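Local atomic coordinates of Iron(III) ABC transporter, periplasmic iron-compound-binding protein (Vibrio cholerae, PDB entry 5GGY), a protein that probably captures ferric siderophores such as ferric desferal in the periplasm and hands them to an ABC transporter for iron uptake. Residues L27-E32 against P53-S57; Q48-Q52 against R253-S257; G218-Y222 against S274-P280; F144-K148 against E187-L191; L70-A74 against T93-I97. One frame throughout, in Å; residues are numbered along the deposited sequence.

Interaction 1 (L27-E32 against P53-S57); sequences LEQVLE and PEVPS
The ring of P53 fits against the surface of helix 24-32 where E28, L31 and E32, spaced three and four residues apart, form a shallow hollow. CD of the proline meets CG of E28 at 3.7 Å, the two side chains crossing at about a right angle, while CG of P53 lies 3.8 Å from CB of L31. The third wall is E32, whose side chain bends at chi2 (-74°) and turns its carboxylate over the proline; E32 OE1 comes to 3.5 Å from P53 CB, a van der Waals contact only. The polar end of E32 is held elsewhere, by a salt bridge to K136 and a hydrogen bond to Y266, which should fix this wall in place.

Beyond the proline, the helix supplies the bumps. L31 projects toward the loop with CG beside the backbone N (chi1 -74°), and its two methyls part: CD1 rests 3.9 Å from V55 CG2, and CD2 reaches tip to tip toward P56, 3.7 Å from its CD. V55 CG2 also touches L27 CD2, at 3.7 Å, and so lodges between leucines one helical turn apart. The peptide bond before P53 is cis. No hydrogen bond joins the two segments, so the fit rests on shape.

L27 and V55 both lean on L43 and Y46 of helix 43-49. The connection from helix 43-49 to strand 60-61 thus packs on the first helix of the chain, in an alpha/beta lobe of the kind found in periplasmic binding proteins.

Interaction 2 (Q48-Q52 against R253-S257); sequences QWVVQ and RPVWS
W49 and V50 meet W256 at a junction of the two-lobed periplasmic binding protein fold, where the chain leaving helix 43-49 packs on the loop that follows strand 249-252.

The apolar part centres on the W256 indole. V50 CG2 lies over one face of it, a CH-pi contact 4.2 Å from the centroid of the five-membered ring and 27° off the ring normal, displaced toward the rim. W49 approaches the far, six-membered end, its CE3 standing 4.0 Å from W256 CZ3. W24 and Y258 add edge-to-face contacts to the same indole. V51, at positive phi just past the helix, points toward P254 and sets CG2 at 3.6 Å from P254 CB.

Two waters bridge the polar part. One accepts from the Q52 amide NE2 and from W256 N. The other lies in the plane of the R253 guanidinium, accepts from NH1 and donates to Q52 OE1 and P254 O; the amide of Q52 stands almost perpendicular to that guanidinium. R253 also has a salt bridge from NE to E273.

A direct hydrogen bond completes the contact. CG of Q52 sits between the backbone N and the carbonyl carbon (chi1 61°), and the chain then bends, bringing the amide to P254. Q52 NE2 donates to P254 O over 3.3 Å, nearly straight at 171°, and the acceptor, approached on a lone pair in its carbonyl plane, lies in the plane of the Q52 amide.

Interaction 3 (G218-Y222 against S274-P280); sequences GYVLY and SLLAVAP
Y219 and L221, alternate residues of strand 219-223, point toward the end of helix 262-276 and the turn beyond it, and L275 meets both. The leucine extends with CG anti to the backbone N (chi1 -156°), which carries CD1 up to the strand. There CD1 lies 4.0 Å from Y219 CB and approaches the phenol ring at a slant. L221 crosses L275 at about a right angle, their CD1 atoms 4.2 Å apart, and its other methyl, CD2, rests 4.1 Å from S274 CB.

The tyrosine ring reaches on over the turn. Y219 and V278 slide past each other in opposite directions, so that V278 CG2 packs beside ring atom CE1 of Y219 at 4.0 Å. The carbonyl of the same valine comes to the ring edge, in plane, with V278 O 3.6 Å from Y219 CE1. V278 lies in the type II turn from L276 to A279, at positive phi. At the end of the ring, Y219 OH lies 3.3 Å from P280 CD, so contacts run along the whole length of the tyrosine. No hydrogen bond links the two segments.

F155 adds an edge-to-face contact to Y219, and S274 OG hydrogen-bonds to S251 O. Within the sheet, strand 219-223 runs parallel between strands 161-167 and 249-252, and helix 262-276 packs its last turn against this face, with L275 also touching V162.

Interaction 4 (F144-K148 against E187-L191); sequences FSELK and EQLGL
F144 and Q188 supply the ring contact: CG of Q188 sits over one face of the phenyl, 3.4 Å from F144 CD2. This CG stands anti to the backbone N (chi1 -153°), which sets the methylene over the ring; the chain then bends, and the amide plane lies 31° from that of the phenyl.

Aliphatic packing follows on the next turn of helix 130-154. L189 CD1 lies 3.8 Å from L147 CB and equally close to the carbonyl oxygen of F144, filling the dip between these two residues. T272 of helix 262-276 touches both L147 and L189.

Side chain meets backbone at K148. Fully extended, with CG anti to the backbone N (chi1 175°), the lysine lies along the chain reversal: its CG is 3.3 Å from L189 O and its CE 3.7 Å from G190 CA, the glycine offering bare backbone. No hydrogen bond crosses the contact. Nearby, E187 hydrogen-bonds to S57 of the second subunit, which thus borders this contact.

G190, at positive phi and with its N bonded to E187 O, belongs to a Schellman motif. Here that motif packs on helix 130-154, the long helix that in FhuD-like binding proteins links the two lobes.

Interaction 5 (L70-A74 against T93-I97); sequences LEKIA and TLGRI
Helix 70-75 packs on helix 91-95 and the residues that follow it, in the lobe built on the parallel sheet 19-21, 80-83 and 100-102. L70, I73 and A74 face T93, L94 and I97. Helix 91-95 belongs to the beta-alpha-beta crossover from strand 80-83 to strand 100-102.

L70 spreads its two methyls over different neighbours. CD1 touches T93 CG2 at 3.6 Å, the side chains crossing at about a right angle, whereas CD2 fits between L94 CD2, also at 3.6 Å, and I97 CD1, at 3.9 Å. I97 answers with both its branches. Because CG1 lies beside the backbone N (chi1 -56°), CD1 is carried to 3.7 Å from the carbonyl oxygen of L70, while CG2 presses on A74, 3.7 Å from its CA. The small alanine lets the isoleucine come right up to the helix backbone. I73 CD1 closes the inner side more loosely, 4.2 Å from L94 CD2.

No hydrogen bond spans the contact. L22 lies against both I73 and L94, joining the pair to the loop after strand 19-21. Such apolar packing of neighbouring helices beside a parallel sheet is typical of the alpha/beta lobes of periplasmic binding proteins.

Interactions 1 and 2 follow one another along a single connection, Q52 of one adjoining P53 of the other, with their centres 12 Å apart. Interaction 2 is the nearer to the chain's centre, about 7 Å from it, and joins the lobe of interactions 1 and 5 to that of interaction 3. Interactions 3 and 4 touch directly: L275 CD2 packs on L191 CD1 at 3.6 Å. Interaction 5 is the outlier, its centre about 46 Å from that of interaction 3, across the chain's centre. The structure is of the apo form, so no ligand marks the siderophore site, which in this family lies in the cleft between the lobes.

Interaction 1 (L27-E32 against P53-S57)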
# COMPACT_ATOMS: atom_id res chain seq x y z
N LEU A 27 14.66 -13.61 -2.86
CA LEU A 27 14.12 -14.84 -3.43
C LEU A 27 12.60 -14.81 -3.39
O LEU A 27 11.95 -15.20 -4.35
CB LEU A 27 14.65 -16.06 -2.68
CG LEU A 27 14.12 -17.42 -3.15
CD1 LEU A 27 14.30 -17.60 -4.65
CD2 LEU A 27 14.80 -18.55 -2.39
N GLU A 28 12.06 -14.34 -2.27
CA GLU A 28 10.61 -14.19 -2.13
C GLU A 28 10.06 -13.18 -3.13
O GLU A 28 9.06 -13.43 -3.79
CB GLU A 28 10.26 -13.76 -0.70
CG GLU A 28 8.83 -13.24 -0.56
CD GLU A 28 8.62 -12.50 0.75
OE1 GLU A 28 7.76 -11.59 0.78
OE2 GLU A 28 9.30 -12.83 1.74
N GLN A 29 10.74 -12.03 -3.23
CA GLN A 29 10.31 -10.95 -4.10
C GLN A 29 10.14 -11.38 -5.56
O GLN A 29 9.10 -11.13 -6.17
CB GLN A 29 11.29 -9.78 -4.03
CG GLN A 29 11.46 -9.15 -2.65
CD GLN A 29 10.29 -8.28 -2.22
OE1 GLN A 29 9.14 -8.71 -2.27
NE2 GLN A 29 10.58 -7.06 -1.80
N VAL A 30 11.17 -12.02 -6.12
CA VAL A 30 11.13 -12.41 -7.52
C VAL A 30 10.10 -13.51 -7.78
O VAL A 30 9.48 -13.55 -8.84
CB VAL A 30 12.51 -12.88 -8.03
CG1 VAL A 30 13.46 -11.70 -8.14
CG2 VAL A 30 13.09 -13.97 -7.14
N LEU A 31 9.92 -14.41 -6.81
CA LEU A 31 8.95 -15.49 -6.95
C LEU A 31 7.53 -14.95 -6.98
O LEU A 31 6.70 -15.39 -7.79
CB LEU A 31 9.10 -16.51 -5.82
CG LEU A 31 10.30 -17.45 -5.89
CD1 LEU A 31 10.28 -18.42 -4.72
CD2 LEU A 31 10.33 -18.20 -7.21
N GLU A 32 7.24 -13.99 -6.11
CA GLU A 32 5.92 -13.38 -6.04
C GLU A 32 5.60 -12.59 -7.30
O GLU A 32 4.43 -12.40 -7.65
CB GLU A 32 5.82 -12.47 -4.81
CG GLU A 32 5.93 -13.19 -3.48
CD GLU A 32 4.68 -13.98 -3.13
OE1 GLU A 32 4.72 -14.71 -2.12
OE2 GLU A 32 3.67 -13.87 -3.85
N PRO A 53 6.89 -17.89 -0.40
CA PRO A 53 6.39 -18.72 -1.51
C PRO A 53 7.26 -19.94 -1.79
O PRO A 53 8.46 -19.92 -1.50
CB PRO A 53 6.42 -17.75 -2.70
CG PRO A 53 7.53 -16.83 -2.38
CD PRO A 53 7.50 -16.64 -0.89
N GLU A 54 6.66 -20.99 -2.33
CA GLU A 54 7.38 -22.22 -2.62
C GLU A 54 8.39 -22.03 -3.74
O GLU A 54 8.07 -21.49 -4.80
CB GLU A 54 6.42 -23.35 -2.98
CG GLU A 54 7.12 -24.66 -3.30
CD GLU A 54 6.20 -25.69 -3.95
OE1 GLU A 54 6.71 -26.74 -4.39
OE2 GLU A 54 4.98 -25.44 -4.01
N VAL A 55 9.62 -22.47 -3.50
CA VAL A 55 10.66 -22.42 -4.53
C VAL A 55 10.47 -23.57 -5.51
O VAL A 55 10.41 -24.73 -5.11
CB VAL A 55 12.06 -22.50 -3.91
CG1 VAL A 55 13.12 -22.60 -4.99
CG2 VAL A 55 12.32 -21.29 -3.01
N PRO A 56 10.35 -23.25 -6.81
CA PRO A 56 10.27 -24.27 -7.86
C PRO A 56 11.50 -25.18 -7.86
O PRO A 56 12.60 -24.73 -7.54
CB PRO A 56 10.21 -23.44 -9.15
CG PRO A 56 9.70 -22.11 -8.73
CD PRO A 56 10.24 -21.88 -7.35
N SER A 57 11.30 -26.45 -8.20
CA SER A 57 12.38 -27.43 -8.16
C SER A 57 13.46 -27.16 -9.21
O SER A 57 14.56 -27.72 -9.13
CB SER A 57 11.81 -28.84 -8.35
OG SER A 57 11.11 -28.95 -9.58

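Interaction 2 (Q48-Q52 against R253-S257)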
# COMPACT_ATOMS: atom_id res chain seq x y z
N GLN A 48 12.11 -24.72 5.66
CA GLN A 48 11.79 -24.74 7.08
C GLN A 48 11.57 -23.34 7.66
O GLN A 48 10.72 -23.16 8.53
CB GLN A 48 12.90 -25.45 7.85
CG GLN A 48 13.23 -26.83 7.33
CD GLN A 48 12.06 -27.79 7.41
OE1 GLN A 48 11.27 -27.75 8.36
NE2 GLN A 48 11.93 -28.65 6.41
N TRP A 49 12.32 -22.36 7.17
CA TRP A 49 12.31 -21.03 7.77
C TRP A 49 11.40 -20.03 7.05
O TRP A 49 10.87 -19.12 7.68
CB TRP A 49 13.74 -20.48 7.83
CG TRP A 49 14.62 -21.21 8.80
CD1 TRP A 49 15.44 -22.27 8.54
CD2 TRP A 49 14.75 -20.94 10.20
NE1 TRP A 49 16.08 -22.67 9.69
CE2 TRP A 49 15.68 -21.87 10.72
CE3 TRP A 49 14.18 -20.00 11.07
CZ2 TRP A 49 16.04 -21.88 12.07
CZ3 TRP A 49 14.55 -20.01 12.40
CH2 TRP A 49 15.47 -20.95 12.89
N VAL A 50 11.22 -20.20 5.74
CA VAL A 50 10.42 -19.26 4.96
C VAL A 50 9.12 -19.87 4.45
O VAL A 50 8.07 -19.22 4.43
CB VAL A 50 11.21 -18.73 3.75
CG1 VAL A 50 10.42 -17.64 3.04
CG2 VAL A 50 12.56 -18.20 4.19
N VAL A 51 9.20 -21.13 4.03
CA VAL A 51 8.05 -21.91 3.56
C VAL A 51 7.39 -21.33 2.31
O VAL A 51 7.38 -21.97 1.25
CB VAL A 51 6.98 -22.05 4.67
CG1 VAL A 51 5.87 -22.97 4.21
CG2 VAL A 51 7.61 -22.57 5.95
N GLN A 52 6.83 -20.13 2.43
CA GLN A 52 6.15 -19.49 1.30
C GLN A 52 6.81 -18.17 0.91
O GLN A 52 7.26 -17.41 1.78
CB GLN A 52 4.66 -19.26 1.64
CG GLN A 52 4.40 -18.34 2.83
CD GLN A 52 4.58 -19.03 4.17
OE1 GLN A 52 4.05 -20.12 4.39
NE2 GLN A 52 5.32 -18.40 5.07
N ARG A 253 3.21 -20.15 13.16
CA ARG A 253 3.74 -21.00 12.10
C ARG A 253 4.80 -20.26 11.29
O ARG A 253 4.71 -19.04 11.13
CB ARG A 253 2.61 -21.51 11.20
CG ARG A 253 1.81 -20.42 10.50
CD ARG A 253 0.74 -21.04 9.61
NE ARG A 253 -0.12 -20.02 9.01
CZ ARG A 253 0.12 -19.43 7.84
NH1 ARG A 253 1.20 -19.75 7.14
NH2 ARG A 253 -0.73 -18.52 7.38
N PRO A 254 5.81 -20.99 10.78
CA PRO A 254 6.99 -20.42 10.12
C PRO A 254 6.69 -19.34 9.07
O PRO A 254 6.17 -19.63 8.00
CB PRO A 254 7.63 -21.64 9.46
CG PRO A 254 7.27 -22.77 10.35
CD PRO A 254 5.89 -22.46 10.85
N VAL A 255 7.01 -18.10 9.42
CA VAL A 255 6.98 -16.99 8.47
C VAL A 255 8.24 -16.16 8.64
O VAL A 255 8.53 -15.68 9.74
CB VAL A 255 5.74 -16.08 8.66
CG1 VAL A 255 5.81 -14.92 7.69
CG2 VAL A 255 4.46 -16.87 8.45
N TRP A 256 8.98 -15.98 7.56
CA TRP A 256 10.26 -15.29 7.61
C TRP A 256 10.08 -13.82 7.99
O TRP A 256 9.41 -13.06 7.30
CB TRP A 256 10.97 -15.41 6.26
CG TRP A 256 12.43 -15.03 6.27
CD1 TRP A 256 13.06 -14.16 5.43
CD2 TRP A 256 13.44 -15.52 7.17
NE1 TRP A 256 14.39 -14.08 5.74
CE2 TRP A 256 14.66 -14.90 6.81
CE3 TRP A 256 13.44 -16.42 8.24
CZ2 TRP A 256 15.85 -15.15 7.48
CZ3 TRP A 256 14.63 -16.67 8.91
CH2 TRP A 256 15.82 -16.03 8.52
N SER A 257 10.69 -13.45 9.11
CA SER A 257 10.56 -12.10 9.64
C SER A 257 11.58 -11.15 9.03
O SER A 257 11.71 -10.00 9.45
CB SER A 257 10.70 -12.11 11.16
OG SER A 257 9.85 -13.07 11.76
O HOH W 1 7.55 -16.80 5.03
O HOH W 2 3.99 -21.19 7.34

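Interaction 3 (G218-Y222 against S274-P280)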
# COMPACT_ATOMS: atom_id res chain seq x y z
N GLY A 218 -1.42 -8.54 28.22
CA GLY A 218 -1.81 -9.30 27.05
C GLY A 218 -0.90 -10.42 26.58
O GLY A 218 -0.50 -11.29 27.35
N TYR A 219 -0.57 -10.38 25.29
CA TYR A 219 -0.17 -11.58 24.57
C TYR A 219 1.28 -11.61 24.07
O TYR A 219 1.87 -10.58 23.76
CB TYR A 219 -1.12 -11.78 23.38
CG TYR A 219 -2.57 -11.95 23.78
CD1 TYR A 219 -3.17 -13.20 23.78
CD2 TYR A 219 -3.34 -10.86 24.19
CE1 TYR A 219 -4.49 -13.37 24.15
CE2 TYR A 219 -4.66 -11.02 24.57
CZ TYR A 219 -5.23 -12.27 24.55
OH TYR A 219 -6.54 -12.43 24.92
N VAL A 220 1.82 -12.82 24.01
CA VAL A 220 3.17 -13.06 23.53
C VAL A 220 3.17 -14.08 22.40
O VAL A 220 2.68 -15.20 22.56
CB VAL A 220 4.09 -13.56 24.66
CG1 VAL A 220 5.39 -14.12 24.10
CG2 VAL A 220 4.36 -12.44 25.65
N LEU A 221 3.70 -13.69 21.25
CA LEU A 221 3.77 -14.58 20.09
C LEU A 221 5.22 -14.86 19.70
O LEU A 221 6.02 -13.93 19.58
CB LEU A 221 3.02 -13.96 18.90
CG LEU A 221 1.52 -13.73 19.06
CD1 LEU A 221 0.94 -13.06 17.83
CD2 LEU A 221 0.80 -15.05 19.33
N TYR A 222 5.55 -16.13 19.51
CA TYR A 222 6.90 -16.50 19.08
C TYR A 222 6.86 -17.33 17.80
O TYR A 222 6.04 -18.24 17.65
CB TYR A 222 7.65 -17.25 20.19
CG TYR A 222 7.03 -18.56 20.62
CD1 TYR A 222 7.43 -19.76 20.04
CD2 TYR A 222 6.06 -18.60 21.62
CE1 TYR A 222 6.87 -20.96 20.44
CE2 TYR A 222 5.50 -19.80 22.02
CZ TYR A 222 5.91 -20.98 21.43
OH TYR A 222 5.35 -22.17 21.82
N SER A 274 -2.74 -17.28 15.02
CA SER A 274 -2.26 -17.63 16.36
C SER A 274 -2.92 -16.79 17.44
O SER A 274 -3.01 -17.20 18.59
CB SER A 274 -0.74 -17.49 16.44
OG SER A 274 -0.09 -18.67 16.02
N LEU A 275 -3.37 -15.60 17.06
CA LEU A 275 -3.96 -14.67 18.01
C LEU A 275 -5.47 -14.88 18.14
O LEU A 275 -6.06 -14.57 19.18
CB LEU A 275 -3.66 -13.23 17.60
CG LEU A 275 -3.69 -12.20 18.73
CD1 LEU A 275 -2.71 -12.59 19.83
CD2 LEU A 275 -3.37 -10.82 18.19
N LEU A 276 -6.09 -15.42 17.09
CA LEU A 276 -7.50 -15.78 17.15
C LEU A 276 -7.68 -17.00 18.05
O LEU A 276 -8.66 -17.11 18.77
CB LEU A 276 -8.05 -16.05 15.75
CG LEU A 276 -8.37 -14.81 14.91
CD1 LEU A 276 -8.93 -15.20 13.56
CD2 LEU A 276 -9.32 -13.89 15.66
N ALA A 277 -6.72 -17.92 17.99
CA ALA A 277 -6.63 -18.95 19.01
C ALA A 277 -6.15 -18.27 20.28
O ALA A 277 -5.65 -17.15 20.22
CB ALA A 277 -5.69 -20.07 18.58
N VAL A 278 -6.31 -18.94 21.43
CA VAL A 278 -6.01 -18.40 22.76
C VAL A 278 -6.70 -17.05 23.04
O VAL A 278 -6.43 -16.39 24.05
CB VAL A 278 -4.45 -18.27 23.01
CG1 VAL A 278 -3.71 -19.44 22.36
CG2 VAL A 278 -3.87 -16.93 22.55
N ALA A 279 -7.64 -16.67 22.17
CA ALA A 279 -8.47 -15.49 22.40
C ALA A 279 -9.59 -15.81 23.39
O ALA A 279 -10.04 -16.96 23.46
CB ALA A 279 -9.05 -14.99 21.09
N PRO A 280 -10.04 -14.81 24.16
CA PRO A 280 -11.08 -15.04 25.17
C PRO A 280 -12.44 -15.41 24.57
O PRO A 280 -12.68 -15.20 23.38
CB PRO A 280 -11.17 -13.70 25.90
CG PRO A 280 -10.71 -12.70 24.90
CD PRO A 280 -9.61 -13.40 24.14

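Interaction 4 (F144-K148 against E187-L191)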
# COMPACT_ATOMS: atom_id res chain seq x y z
N PHE A 144 -5.21 -7.17 5.03
CA PHE A 144 -4.93 -6.56 6.33
C PHE A 144 -6.21 -6.15 7.03
O PHE A 144 -6.38 -6.37 8.23
CB PHE A 144 -4.01 -5.34 6.17
CG PHE A 144 -2.59 -5.68 5.82
CD1 PHE A 144 -2.00 -6.84 6.30
CD2 PHE A 144 -1.84 -4.84 5.02
CE1 PHE A 144 -0.70 -7.15 5.98
CE2 PHE A 144 -0.54 -5.14 4.70
CZ PHE A 144 0.04 -6.30 5.19
N SER A 145 -7.12 -5.54 6.27
CA SER A 145 -8.39 -5.05 6.80
C SER A 145 -9.29 -6.20 7.23
O SER A 145 -9.97 -6.12 8.25
CB SER A 145 -9.11 -4.18 5.77
OG SER A 145 -8.32 -3.06 5.41
N GLU A 146 -9.30 -7.27 6.44
CA GLU A 146 -10.10 -8.45 6.76
C GLU A 146 -9.65 -9.07 8.07
O GLU A 146 -10.47 -9.39 8.94
CB GLU A 146 -10.02 -9.49 5.63
CG GLU A 146 -10.45 -8.98 4.27
CD GLU A 146 -10.26 -10.02 3.18
OE1 GLU A 146 -9.87 -11.16 3.51
OE2 GLU A 146 -10.49 -9.70 2.00
N LEU A 147 -8.34 -9.24 8.22
CA LEU A 147 -7.77 -9.85 9.42
C LEU A 147 -7.98 -8.96 10.64
O LEU A 147 -8.24 -9.45 11.74
CB LEU A 147 -6.28 -10.12 9.22
CG LEU A 147 -5.92 -11.04 8.06
CD1 LEU A 147 -4.41 -11.10 7.90
CD2 LEU A 147 -6.49 -12.43 8.28
N LYS A 148 -7.87 -7.65 10.44
CA LYS A 148 -8.09 -6.69 11.51
C LYS A 148 -9.52 -6.78 12.03
O LYS A 148 -9.76 -6.72 13.23
CB LYS A 148 -7.79 -5.27 11.03
CG LYS A 148 -8.12 -4.20 12.06
CD LYS A 148 -7.58 -2.83 11.66
CE LYS A 148 -7.92 -1.80 12.73
NZ LYS A 148 -7.29 -0.48 12.49
N GLU A 187 0.87 -3.05 13.71
CA GLU A 187 0.24 -1.74 13.53
C GLU A 187 -0.84 -1.78 12.46
O GLU A 187 -1.91 -1.19 12.61
CB GLU A 187 1.29 -0.68 13.18
CG GLU A 187 2.34 -0.45 14.25
CD GLU A 187 3.42 0.51 13.78
OE1 GLU A 187 3.28 1.05 12.66
OE2 GLU A 187 4.39 0.72 14.53
N GLN A 188 -0.55 -2.49 11.37
CA GLN A 188 -1.48 -2.62 10.26
C GLN A 188 -2.68 -3.49 10.64
O GLN A 188 -3.71 -3.47 9.97
CB GLN A 188 -0.76 -3.21 9.04
CG GLN A 188 -1.36 -2.82 7.71
CD GLN A 188 -1.02 -1.39 7.30
OE1 GLN A 188 -1.67 -0.44 7.75
NE2 GLN A 188 -0.01 -1.24 6.45
N LEU A 189 -2.53 -4.26 11.71
CA LEU A 189 -3.58 -5.16 12.16
C LEU A 189 -4.44 -4.52 13.24
O LEU A 189 -5.39 -5.13 13.74
CB LEU A 189 -2.98 -6.47 12.67
CG LEU A 189 -3.57 -7.77 12.10
CD1 LEU A 189 -3.67 -7.68 10.59
CD2 LEU A 189 -2.70 -8.94 12.52
N GLY A 190 -4.10 -3.29 13.60
CA GLY A 190 -4.80 -2.58 14.65
C GLY A 190 -4.28 -2.92 16.04
O GLY A 190 -4.82 -2.45 17.04
N LEU A 191 -3.24 -3.74 16.10
CA LEU A 191 -2.66 -4.16 17.37
C LEU A 191 -1.64 -3.17 17.91
O LEU A 191 -0.98 -2.46 17.14
CB LEU A 191 -2.02 -5.54 17.22
CG LEU A 191 -2.96 -6.71 16.91
CD1 LEU A 191 -2.18 -7.90 16.38
CD2 LEU A 191 -3.76 -7.10 18.14

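Interaction 5 (L70-A74 against T93-I97)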
# COMPACT_ATOMS: atom_id res chain seq x y z
N LEU A 70 30.61 -18.97 -5.98
CA LEU A 70 30.78 -18.09 -7.13
C LEU A 70 30.93 -18.86 -8.44
O LEU A 70 30.45 -18.42 -9.49
CB LEU A 70 31.99 -17.18 -6.93
CG LEU A 70 31.87 -16.07 -5.89
CD1 LEU A 70 33.22 -15.41 -5.66
CD2 LEU A 70 30.84 -15.03 -6.34
N GLU A 71 31.59 -20.01 -8.38
CA GLU A 71 31.81 -20.83 -9.57
C GLU A 71 30.50 -21.38 -10.12
O GLU A 71 30.31 -21.44 -11.33
CB GLU A 71 32.78 -21.98 -9.26
CG GLU A 71 34.25 -21.57 -9.22
CD GLU A 71 34.57 -20.63 -8.09
OE1 GLU A 71 33.93 -20.73 -7.02
OE2 GLU A 71 35.46 -19.77 -8.27
N LYS A 72 29.61 -21.78 -9.23
CA LYS A 72 28.31 -22.31 -9.64
C LYS A 72 27.43 -21.19 -10.17
O LYS A 72 26.68 -21.38 -11.13
CB LYS A 72 27.62 -23.02 -8.47
CG LYS A 72 26.44 -23.87 -8.89
CD LYS A 72 25.96 -24.74 -7.73
CE LYS A 72 24.88 -25.71 -8.17
NZ LYS A 72 24.45 -26.59 -7.04
N ILE A 73 27.53 -20.01 -9.56
CA ILE A 73 26.80 -18.83 -10.02
C ILE A 73 27.22 -18.49 -11.45
O ILE A 73 26.37 -18.25 -12.31
CB ILE A 73 27.04 -17.62 -9.10
CG1 ILE A 73 26.55 -17.91 -7.68
CG2 ILE A 73 26.35 -16.38 -9.66
CD1 ILE A 73 26.82 -16.79 -6.70
N ALA A 74 28.52 -18.47 -11.69
CA ALA A 74 29.05 -18.18 -13.02
C ALA A 74 28.65 -19.25 -14.03
O ALA A 74 28.33 -18.95 -15.18
CB ALA A 74 30.57 -18.05 -12.97
N THR A 93 33.03 -8.43 -6.60
CA THR A 93 33.38 -9.71 -7.20
C THR A 93 32.23 -10.28 -8.01
O THR A 93 32.43 -10.81 -9.11
CB THR A 93 33.78 -10.74 -6.12
OG1 THR A 93 34.90 -10.25 -5.37
CG2 THR A 93 34.15 -12.07 -6.76
N LEU A 94 31.02 -10.17 -7.47
CA LEU A 94 29.82 -10.65 -8.15
C LEU A 94 29.60 -9.89 -9.46
O LEU A 94 29.09 -10.45 -10.43
CB LEU A 94 28.60 -10.50 -7.24
CG LEU A 94 28.54 -11.40 -6.01
CD1 LEU A 94 27.70 -10.75 -4.92
CD2 LEU A 94 27.99 -12.76 -6.37
N GLY A 95 29.99 -8.63 -9.48
CA GLY A 95 29.87 -7.80 -10.67
C GLY A 95 30.74 -8.28 -11.82
O GLY A 95 30.44 -8.01 -12.98
N ARG A 96 31.81 -9.00 -11.50
CA ARG A 96 32.70 -9.55 -12.52
C ARG A 96 32.03 -10.69 -13.28
O ARG A 96 32.41 -11.01 -14.40
CB ARG A 96 34.00 -10.04 -11.88
CG ARG A 96 34.84 -8.95 -11.24
CD ARG A 96 36.09 -9.53 -10.60
NE ARG A 96 37.01 -8.49 -10.15
CZ ARG A 96 37.99 -7.98 -10.89
NH1 ARG A 96 38.19 -8.42 -12.12
NH2 ARG A 96 38.78 -7.04 -10.39
N ILE A 97 31.02 -11.29 -12.66
CA ILE A 97 30.28 -12.39 -13.26
C ILE A 97 29.11 -11.88 -14.09
O ILE A 97 28.95 -12.25 -15.25
CB ILE A 97 29.76 -13.37 -12.19
CG1 ILE A 97 30.92 -13.88 -11.33
CG2 ILE A 97 29.01 -14.52 -12.84
CD1 ILE A 97 30.49 -14.82 -10.23